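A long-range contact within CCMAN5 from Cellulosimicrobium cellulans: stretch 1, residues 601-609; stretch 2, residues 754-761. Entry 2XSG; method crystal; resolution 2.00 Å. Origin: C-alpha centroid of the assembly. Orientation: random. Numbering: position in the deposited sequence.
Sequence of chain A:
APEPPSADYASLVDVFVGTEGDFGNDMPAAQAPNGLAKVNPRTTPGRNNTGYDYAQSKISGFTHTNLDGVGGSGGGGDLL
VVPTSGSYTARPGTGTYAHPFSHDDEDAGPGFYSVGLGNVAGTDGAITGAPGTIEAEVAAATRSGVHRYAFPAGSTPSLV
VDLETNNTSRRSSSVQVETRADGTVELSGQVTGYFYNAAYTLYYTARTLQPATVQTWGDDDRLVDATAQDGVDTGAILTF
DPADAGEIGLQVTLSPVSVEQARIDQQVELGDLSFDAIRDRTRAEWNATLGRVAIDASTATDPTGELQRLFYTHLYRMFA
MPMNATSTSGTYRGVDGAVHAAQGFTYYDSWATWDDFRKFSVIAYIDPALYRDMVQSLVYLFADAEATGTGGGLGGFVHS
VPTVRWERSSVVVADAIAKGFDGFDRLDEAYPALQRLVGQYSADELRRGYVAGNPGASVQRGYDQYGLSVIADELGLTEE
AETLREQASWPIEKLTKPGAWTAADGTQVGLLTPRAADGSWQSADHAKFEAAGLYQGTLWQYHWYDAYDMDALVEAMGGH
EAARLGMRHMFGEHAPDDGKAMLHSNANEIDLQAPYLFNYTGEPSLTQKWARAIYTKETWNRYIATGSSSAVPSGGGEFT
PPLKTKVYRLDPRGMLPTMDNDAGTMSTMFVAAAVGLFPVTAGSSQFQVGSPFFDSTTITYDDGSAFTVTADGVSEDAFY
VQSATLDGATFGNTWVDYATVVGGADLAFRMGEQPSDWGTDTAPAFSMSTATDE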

ATOM      1  N   THR A 601     -20.523   4.668  20.194  1.00  8.73           N
ATOM      2  CA  THR A 601     -20.778   5.068  21.576  1.00  9.25           C
ATOM      3  C   THR A 601     -21.773   6.206  21.678  1.00  9.25           C
ATOM      4  O   THR A 601     -21.847   6.859  22.721  1.00  9.67           O
ATOM      5  CB  THR A 601     -19.496   5.524  22.312  1.00  9.66           C
ATOM      6  OG1 THR A 601     -18.878   6.598  21.585  1.00  8.94           O
ATOM      7  CG2 THR A 601     -18.523   4.357  22.493  1.00  9.94           C
ATOM      8  N   GLY A 602     -22.519   6.447  20.599  1.00  9.55           N
ATOM      9  CA  GLY A 602     -23.563   7.483  20.562  1.00  9.27           C
ATOM     10  C   GLY A 602     -23.015   8.894  20.492  1.00  9.29           C
ATOM     11  O   GLY A 602     -23.696   9.866  20.849  1.00  8.91           O
ATOM     12  N   GLU A 603     -21.775   9.034  20.033  1.00  8.89           N
ATOM     13  CA  GLU A 603     -21.178  10.374  19.934  1.00  8.63           C
ATOM     14  C   GLU A 603     -20.598  10.616  18.543  1.00  7.97           C
ATOM     15  O   GLU A 603     -19.393  10.829  18.389  1.00  7.98           O
ATOM     16  CB  GLU A 603     -20.145  10.596  21.051  1.00  8.75           C
ATOM     17  CG  GLU A 603     -20.753  10.476  22.457  1.00 10.28           C
ATOM     18  CD  GLU A 603     -19.887  11.105  23.519  1.00 11.82           C
ATOM     19  OE1 GLU A 603     -18.949  10.437  23.994  1.00 12.96           O
ATOM     20  OE2 GLU A 603     -20.133  12.277  23.870  1.00 13.63           O
ATOM     21  N   PRO A 604     -21.459  10.552  17.509  1.00  7.59           N
ATOM     22  CA  PRO A 604     -20.948  10.656  16.140  1.00  7.11           C
ATOM     23  C   PRO A 604     -20.229  11.991  15.877  1.00  6.66           C
ATOM     24  O   PRO A 604     -19.301  12.033  15.060  1.00  5.91           O
ATOM     25  CB  PRO A 604     -22.206  10.539  15.266  1.00  7.34           C
ATOM     26  CG  PRO A 604     -23.316  10.151  16.173  1.00  7.01           C
ATOM     27  CD  PRO A 604     -22.934  10.484  17.557  1.00  7.47           C
ATOM     28  N   SER A 605     -20.616  13.060  16.580  1.00  6.01           N
ATOM     29  CA  SER A 605     -19.923  14.353  16.404  1.00  5.46           C
ATOM     30  C   SER A 605     -18.410  14.236  16.658  1.00  5.19           C
ATOM     31  O   SER A 605     -17.620  14.886  15.982  1.00  5.02           O
ATOM     32  CB  SER A 605     -20.576  15.482  17.233  1.00  5.97           C
ATOM     33  OG  SER A 605     -20.354  15.362  18.631  1.00  6.46           O
ATOM     34  N   LEU A 606     -18.013  13.376  17.601  1.00  4.98           N
ATOM     35  CA  LEU A 606     -16.598  13.206  17.935  1.00  4.96           C
ATOM     36  C   LEU A 606     -15.836  12.468  16.838  1.00  4.52           C
ATOM     37  O   LEU A 606     -14.665  12.746  16.598  1.00  5.16           O
ATOM     38  CB  LEU A 606     -16.415  12.508  19.294  1.00  4.67           C
ATOM     39  CG  LEU A 606     -16.854  13.269  20.566  1.00  4.80           C
ATOM     40  CD1 LEU A 606     -16.654  12.380  21.769  1.00  3.52           C
ATOM     41  CD2 LEU A 606     -16.101  14.605  20.750  1.00  5.91           C
ATOM     42  N   THR A 607     -16.508  11.535  16.174  1.00  4.43           N
ATOM     43  CA  THR A 607     -15.959  10.854  15.002  1.00  4.57           C
ATOM     44  C   THR A 607     -15.697  11.889  13.902  1.00  5.01           C
ATOM     45  O   THR A 607     -14.599  11.953  13.338  1.00  4.68           O
ATOM     46  CB  THR A 607     -16.886   9.698  14.542  1.00  4.83           C
ATOM     47  OG1 THR A 607     -16.638   8.545  15.360  1.00  5.03           O
ATOM     48  CG2 THR A 607     -16.646   9.309  13.062  1.00  4.07           C
ATOM     49  N   GLN A 608     -16.685  12.742  13.657  1.00  4.69           N
ATOM     50  CA  GLN A 608     -16.547  13.811  12.672  1.00  5.02           C
ATOM     51  C   GLN A 608     -15.369  14.718  12.981  1.00  4.82           C
ATOM     52  O   GLN A 608     -14.563  15.013  12.095  1.00  4.26           O
ATOM     53  CB  GLN A 608     -17.836  14.627  12.592  1.00  5.08           C
ATOM     54  CG  GLN A 608     -19.000  13.810  12.065  1.00  4.56           C
ATOM     55  CD  GLN A 608     -20.329  14.220  12.671  1.00  6.69           C
ATOM     56  OE1 GLN A 608     -20.578  15.403  12.927  1.00  7.39           O
ATOM     57  NE2 GLN A 608     -21.189  13.243  12.899  1.00  6.42           N
ATOM     58  N   LYS A 609     -15.263  15.145  14.236  1.00  5.18           N
ATOM     59  CA  LYS A 609     -14.144  15.985  14.664  1.00  5.44           C
ATOM     60  C   LYS A 609     -12.806  15.316  14.394  1.00  5.14           C
ATOM     61  O   LYS A 609     -11.918  15.908  13.763  1.00  5.18           O
ATOM     62  CB  LYS A 609     -14.244  16.333  16.157  1.00  5.41           C
ATOM     63  CG  LYS A 609     -13.160  17.327  16.633  1.00  7.16           C
ATOM     64  CD  LYS A 609     -13.145  17.565  18.166  1.00  6.45           C
ATOM     65  CE  LYS A 609     -12.766  16.279  18.909  1.00  8.21           C
ATOM     66  NZ  LYS A 609     -12.554  16.494  20.362  1.00  5.68           N
ATOM     67  N   GLN A 754     -20.637  23.641  14.793  1.00 10.03           N
ATOM     68  CA  GLN A 754     -20.855  23.086  16.127  1.00 10.20           C
ATOM     69  C   GLN A 754     -21.305  21.634  16.068  1.00  9.49           C
ATOM     70  O   GLN A 754     -21.970  21.247  15.122  1.00  9.00           O
ATOM     71  CB  GLN A 754     -21.906  23.911  16.896  1.00 11.06           C
ATOM     72  CG  GLN A 754     -21.856  25.430  16.675  1.00 13.06           C
ATOM     73  CD  GLN A 754     -20.580  26.051  17.198  1.00 16.61           C
ATOM     74  OE1 GLN A 754     -19.979  25.548  18.152  1.00 17.23           O
ATOM     75  NE2 GLN A 754     -20.157  27.165  16.581  1.00 18.38           N
ATOM     76  N   PRO A 755     -20.945  20.824  17.089  1.00  9.53           N
ATOM     77  CA  PRO A 755     -21.479  19.459  17.196  1.00  9.59           C
ATOM     78  C   PRO A 755     -23.010  19.459  17.264  1.00 10.05           C
ATOM     79  O   PRO A 755     -23.614  20.346  17.898  1.00  9.61           O
ATOM     80  CB  PRO A 755     -20.927  18.935  18.541  1.00  9.37           C
ATOM     81  CG  PRO A 755     -19.881  19.867  18.960  1.00 10.40           C
ATOM     82  CD  PRO A 755     -20.037  21.169  18.201  1.00  9.48           C
ATOM     83  N   SER A 756     -23.626  18.467  16.624  1.00 10.18           N
ATOM     84  CA  SER A 756     -25.072  18.277  16.707  1.00 10.96           C
ATOM     85  C   SER A 756     -25.370  16.866  17.222  1.00 11.81           C
ATOM     86  O   SER A 756     -24.454  16.037  17.353  1.00 11.79           O
ATOM     87  CB  SER A 756     -25.725  18.508  15.338  1.00 10.50           C
ATOM     88  OG  SER A 756     -25.699  17.328  14.554  1.00 10.14           O
ATOM     89  N   ASP A 757     -26.644  16.595  17.501  1.00 12.51           N
ATOM     90  CA  ASP A 757     -27.084  15.259  17.886  1.00 12.99           C
ATOM     91  C   ASP A 757     -27.549  14.413  16.673  1.00 12.64           C
ATOM     92  O   ASP A 757     -28.176  13.359  16.851  1.00 12.86           O
ATOM     93  CB  ASP A 757     -28.166  15.342  18.991  1.00 13.86           C
ATOM     94  CG  ASP A 757     -29.431  16.073  18.539  1.00 17.16           C
ATOM     95  OD1 ASP A 757     -29.530  16.491  17.357  1.00 21.24           O
ATOM     96  OD2 ASP A 757     -30.350  16.235  19.377  1.00 21.81           O
ATOM     97  N   TRP A 758     -27.234  14.852  15.452  1.00 11.85           N
ATOM     98  CA  TRP A 758     -27.503  14.018  14.260  1.00 11.54           C
ATOM     99  C   TRP A 758     -26.879  12.638  14.422  1.00 11.62           C
ATOM    100  O   TRP A 758     -25.737  12.521  14.852  1.00 11.95           O
ATOM    101  CB  TRP A 758     -26.965  14.633  12.954  1.00 10.87           C
ATOM    102  CG  TRP A 758     -27.181  13.688  11.793  1.00 11.08           C
ATOM    103  CD1 TRP A 758     -28.348  13.513  11.091  1.00 10.16           C
ATOM    104  CD2 TRP A 758     -26.240  12.742  11.242  1.00 10.75           C
ATOM    105  NE1 TRP A 758     -28.183  12.551  10.129  1.00 10.04           N
ATOM    106  CE2 TRP A 758     -26.902  12.061  10.191  1.00 10.29           C
ATOM    107  CE3 TRP A 758     -24.900  12.423  11.515  1.00 10.95           C
ATOM    108  CZ2 TRP A 758     -26.278  11.066   9.418  1.00 10.23           C
ATOM    109  CZ3 TRP A 758     -24.267  11.437  10.738  1.00 10.18           C
ATOM    110  CH2 TRP A 758     -24.965  10.769   9.698  1.00 11.10           C
ATOM    111  N   GLY A 759     -27.643  11.608  14.076  1.00 11.99           N
ATOM    112  CA  GLY A 759     -27.174  10.228  14.105  1.00 12.17           C
ATOM    113  C   GLY A 759     -27.155   9.522  15.449  1.00 12.39           C
ATOM    114  O   GLY A 759     -26.771   8.360  15.521  1.00 11.98           O
ATOM    115  N   THR A 760     -27.549  10.216  16.516  1.00 12.64           N
ATOM    116  CA  THR A 760     -27.527   9.631  17.857  1.00 12.83           C
ATOM    117  C   THR A 760     -28.702   8.696  18.101  1.00 13.38           C
ATOM    118  O   THR A 760     -28.818   8.141  19.196  1.00 13.64           O
ATOM    119  CB  THR A 760     -27.522  10.694  18.975  1.00 12.66           C
ATOM    120  OG1 THR A 760     -28.634  11.579  18.802  1.00 13.39           O
ATOM    121  CG2 THR A 760     -26.226  11.491  18.970  1.00 12.64           C
ATOM    122  N   ASP A 761     -29.583   8.551  17.106  1.00 13.18           N
ATOM    123  CA  ASP A 761     -30.630   7.532  17.128  1.00 13.13           C
ATOM    124  C   ASP A 761     -30.454   6.564  15.966  1.00 12.28           C
ATOM    125  O   ASP A 761     -31.434   6.069  15.404  1.00 11.50           O
ATOM    126  CB  ASP A 761     -32.027   8.168  17.090  1.00 13.82           C
ATOM    127  CG  ASP A 761     -32.398   8.821  18.395  1.00 16.08           C
ATOM    128  OD1 ASP A 761     -32.212   8.195  19.459  1.00 19.85           O
ATOM    129  OD2 ASP A 761     -32.865   9.971  18.370  1.00 20.47           O
TER
HETATM  130  O   HOH W   1     -23.026  13.627  18.584  1.00 12.75           O
HETATM  131  O   HOH W   2     -23.365  14.116  14.621  1.00  3.43           O
HETATM  132  O   HOH W   3     -22.378  16.592  14.611  1.00  5.49           O

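Distant segments of a chain can be joined without a single direct hydrogen bond, provided that carbon surfaces fit and water occupies the gaps. Here a helix that includes Ser605 to Lys609 and continues along the chain meets an irregular segment containing a type II turn from Asp757 to Thr760, and together they bury about 280 Å².

Pro604 covers the most surface. Its CA-to-CB bond points toward the other stretch, and the ring puts CG 3.6 Å from Trp758 O and CD 3.7 Å from the methyl CG2 of Thr760. Thr760 CG2 also lies 3.5 Å from Gly602 O. The hydroxyl serves its own stretch: Thr760 OG1 donates to Asp757 O at 2.7 Å, alongside the turn's bond from Thr760 N to Asp757 O at 3.2 Å. Gly759 has a positive phi, which favours glycine, and an ideal CB there would be crowded by the Trp758 ring.

Ser605, one residue on, rests its OG 3.6 Å from Pro755 CB, a van der Waals contact. Polar communication passes through water: water 1 accepts from Ser605 N (3.2 Å) and donates to Ser756 O (3.1 Å). One helical turn later, Gln608 repeats the device. Its NE2 sits at the Trp758 ring edge, 4.0 Å from CE3, and donates to water 2 (2.9 Å), which donates to Trp758 O (2.9 Å).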